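Local structure of papain-like protease (Human betacoronavirus 2c EMC/2012, 4RNA) at residues Glu191-Cys196 and Cys228-Glu233. The protein probably cleaves the viral polyprotein as a cysteine protease of the coronavirus papain-like family, and carries a structural zinc site in its fingers subdomain. Numbering follows the deposited sequence.
Sequences EWCNVC and CQCGGE. With ZN (zinc ion), chain B.
Cys193, at the end of strand 186-193, lies with its CA 6.3 Å from that of Glu233, while a type I beta turn from Cys228 to Gly231 brings Cys230 opposite Cys196; together they form the Cys4 zinc site of the fingers subdomain, a good example of a strand end with the short loop after it and a beta turn, joined through a metal. No direct hydrogen bond crosses between 191-196 and 228-233. Instead, four thiolates converge on the zinc ion: Cys193 SG and Cys228 SG each at 2.4 Å, Cys196 SG and Cys230 SG each at 2.3 Å. Cys230 turns its sulfur between N and the carbonyl carbon (chi1 64°), which sets SG on the metal and within reach of Gly232 N, while its CB packs 3.5 Å from Cys196 SG. Backbone N-H groups donate to the sulfurs and probably temper their negative charge: Cys196 N points almost straight at Cys193 SG, assisted weakly by Val195 N, and Gly232 N donates to Cys230 SG. Beyond the site, Gln229 OE1 bonds Arg234 of strand 233-242. Away from the metal, between Asn194 and Glu233, one water donates to Glu233 O, 3.0 Å from the water oxygen.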
ATOM      1  N   GLU A 191       7.737 -29.793 -10.641  1.00 33.29           N
ATOM      2  CA  GLU A 191       6.396 -30.210 -11.023  1.00 36.50           C
ATOM      3  C   GLU A 191       6.557 -31.339 -12.078  1.00 34.66           C
ATOM      4  O   GLU A 191       7.321 -31.201 -13.052  1.00 42.26           O
ATOM      5  CB  GLU A 191       5.627 -29.004 -11.578  1.00 38.72           C
ATOM      6  CG  GLU A 191       5.274 -28.021 -10.481  1.00 43.10           C
ATOM      7  CD  GLU A 191       4.340 -26.880 -10.906  1.00 51.05           C
ATOM      8  OE1 GLU A 191       4.005 -26.755 -12.108  1.00 46.97           O
ATOM      9  OE2 GLU A 191       3.933 -26.094 -10.000  1.00 40.12           O
ATOM     10  N   TRP A 192       5.867 -32.460 -11.885  1.00 36.89           N
ATOM     11  CA  TRP A 192       6.022 -33.535 -12.888  1.00 34.96           C
ATOM     12  C   TRP A 192       4.821 -34.410 -13.072  1.00 36.15           C
ATOM     13  O   TRP A 192       3.946 -34.545 -12.182  1.00 33.38           O
ATOM     14  CB  TRP A 192       7.294 -34.370 -12.640  1.00 33.57           C
ATOM     15  CG  TRP A 192       7.105 -35.345 -11.525  1.00 30.41           C
ATOM     16  CD1 TRP A 192       6.804 -36.719 -11.621  1.00 34.06           C
ATOM     17  CD2 TRP A 192       7.118 -35.050 -10.080  1.00 32.29           C
ATOM     18  NE1 TRP A 192       6.653 -37.279 -10.371  1.00 35.38           N
ATOM     19  CE2 TRP A 192       6.820 -36.330  -9.398  1.00 36.09           C
ATOM     20  CE3 TRP A 192       7.305 -33.889  -9.308  1.00 35.33           C
ATOM     21  CZ2 TRP A 192       6.741 -36.423  -8.003  1.00 31.23           C
ATOM     22  CZ3 TRP A 192       7.220 -33.977  -7.899  1.00 34.04           C
ATOM     23  CH2 TRP A 192       6.998 -35.224  -7.254  1.00 37.00           C
ATOM     24  N   CYS A 193       4.781 -34.970 -14.274  1.00 35.82           N
ATOM     25  CA  CYS A 193       3.941 -36.087 -14.646  1.00 35.78           C
ATOM     26  C   CYS A 193       4.853 -37.140 -15.328  1.00 32.94           C
ATOM     27  O   CYS A 193       5.678 -36.791 -16.164  1.00 33.68           O
ATOM     28  CB  CYS A 193       2.906 -35.632 -15.672  1.00 36.65           C
ATOM     29  SG  CYS A 193       1.955 -36.998 -16.417  1.00 37.93           S
ATOM     30  N   ASN A 194       4.595 -38.402 -15.010  1.00 33.79           N
ATOM     31  CA  ASN A 194       5.412 -39.543 -15.433  1.00 38.82           C
ATOM     32  C   ASN A 194       5.199 -39.795 -16.911  1.00 44.52           C
ATOM     33  O   ASN A 194       6.060 -40.401 -17.565  1.00 47.34           O
ATOM     34  CB  ASN A 194       5.143 -40.742 -14.507  1.00 37.15           C
ATOM     35  CG  ASN A 194       5.579 -40.435 -13.071  1.00 37.34           C
ATOM     36  OD1 ASN A 194       6.609 -39.819 -12.907  1.00 37.47           O
ATOM     37  ND2 ASN A 194       4.761 -40.785 -12.039  1.00 38.05           N
ATOM     38  N   VAL A 195       4.120 -39.214 -17.451  1.00 40.56           N
ATOM     39  CA  VAL A 195       3.898 -39.154 -18.929  1.00 49.14           C
ATOM     40  C   VAL A 195       4.355 -37.824 -19.583  1.00 46.30           C
ATOM     41  O   VAL A 195       5.126 -37.818 -20.536  1.00 47.33           O
ATOM     42  CB  VAL A 195       2.406 -39.494 -19.279  1.00 51.48           C
ATOM     43  CG1 VAL A 195       2.101 -39.244 -20.744  1.00 50.92           C
ATOM     44  CG2 VAL A 195       2.065 -40.938 -18.892  1.00 47.50           C
ATOM     45  N   CYS A 196       3.917 -36.693 -19.033  1.00 45.61           N
ATOM     46  CA  CYS A 196       4.113 -35.377 -19.670  1.00 43.64           C
ATOM     47  C   CYS A 196       5.493 -34.770 -19.513  1.00 46.15           C
ATOM     48  O   CYS A 196       5.884 -33.961 -20.346  1.00 48.79           O
ATOM     49  CB  CYS A 196       3.020 -34.375 -19.204  1.00 40.32           C
ATOM     50  SG  CYS A 196       1.400 -35.084 -19.627  1.00 37.67           S
ATOM     51  N   CYS A 228      -3.626 -34.337 -13.969  1.00 35.29           N
ATOM     52  CA  CYS A 228      -2.782 -33.851 -15.065  1.00 33.12           C
ATOM     53  C   CYS A 228      -3.654 -33.620 -16.308  1.00 39.46           C
ATOM     54  O   CYS A 228      -4.693 -34.273 -16.456  1.00 39.95           O
ATOM     55  CB  CYS A 228      -1.621 -34.774 -15.380  1.00 38.75           C
ATOM     56  SG  CYS A 228      -0.566 -33.883 -16.552  1.00 36.20           S
ATOM     57  N   GLN A 229      -3.235 -32.676 -17.155  1.00 35.40           N
ATOM     58  CA  GLN A 229      -3.888 -32.449 -18.449  1.00 41.69           C
ATOM     59  C   GLN A 229      -3.881 -33.683 -19.397  1.00 45.17           C
ATOM     60  O   GLN A 229      -4.679 -33.749 -20.318  1.00 40.78           O
ATOM     61  CB  GLN A 229      -3.255 -31.258 -19.171  1.00 42.81           C
ATOM     62  CG  GLN A 229      -1.772 -31.384 -19.460  1.00 44.60           C
ATOM     63  CD  GLN A 229      -0.836 -30.931 -18.308  1.00 54.61           C
ATOM     64  OE1 GLN A 229      -1.261 -30.528 -17.148  1.00 41.58           O
ATOM     65  NE2 GLN A 229       0.472 -31.014 -18.611  1.00 49.35           N
ATOM     66  N   CYS A 230      -3.003 -34.657 -19.189  1.00 40.91           N
ATOM     67  CA  CYS A 230      -3.066 -35.876 -20.022  1.00 37.07           C
ATOM     68  C   CYS A 230      -4.192 -36.821 -19.584  1.00 38.43           C
ATOM     69  O   CYS A 230      -4.431 -37.886 -20.216  1.00 36.62           O
ATOM     70  CB  CYS A 230      -1.720 -36.615 -19.957  1.00 39.86           C
ATOM     71  SG  CYS A 230      -1.367 -37.207 -18.254  1.00 41.11           S
ATOM     72  N   GLY A 231      -4.891 -36.493 -18.493  1.00 35.99           N
ATOM     73  CA  GLY A 231      -5.841 -37.435 -17.914  1.00 37.06           C
ATOM     74  C   GLY A 231      -5.277 -38.211 -16.716  1.00 43.88           C
ATOM     75  O   GLY A 231      -6.029 -38.868 -15.991  1.00 39.10           O
ATOM     76  N   GLY A 232      -3.955 -38.136 -16.506  1.00 46.60           N
ATOM     77  CA  GLY A 232      -3.319 -38.820 -15.375  1.00 42.04           C
ATOM     78  C   GLY A 232      -3.192 -37.923 -14.141  1.00 44.59           C
ATOM     79  O   GLY A 232      -4.131 -37.165 -13.801  1.00 43.48           O
ATOM     80  N   GLU A 233      -2.029 -38.021 -13.481  1.00 43.61           N
ATOM     81  CA  GLU A 233      -1.733 -37.341 -12.211  1.00 40.40           C
ATOM     82  C   GLU A 233      -0.513 -36.496 -12.407  1.00 42.11           C
ATOM     83  O   GLU A 233       0.381 -36.855 -13.185  1.00 35.36           O
ATOM     84  CB  GLU A 233      -1.340 -38.345 -11.141  1.00 46.37           C
ATOM     85  CG  GLU A 233      -2.483 -38.796 -10.273  1.00 51.41           C
ATOM     86  CD  GLU A 233      -2.033 -39.847  -9.245  1.00 57.13           C
ATOM     87  OE1 GLU A 233      -2.872 -40.198  -8.386  1.00 63.03           O
ATOM     88  OE2 GLU A 233      -0.846 -40.304  -9.270  1.00 52.94           O
TER
HETATM   89 ZN    ZN B 401       0.389 -35.789 -17.741  1.00 37.48          ZN
HETATM   90  O   HOH W   1       2.613 -38.856 -13.492  1.00 38.07           O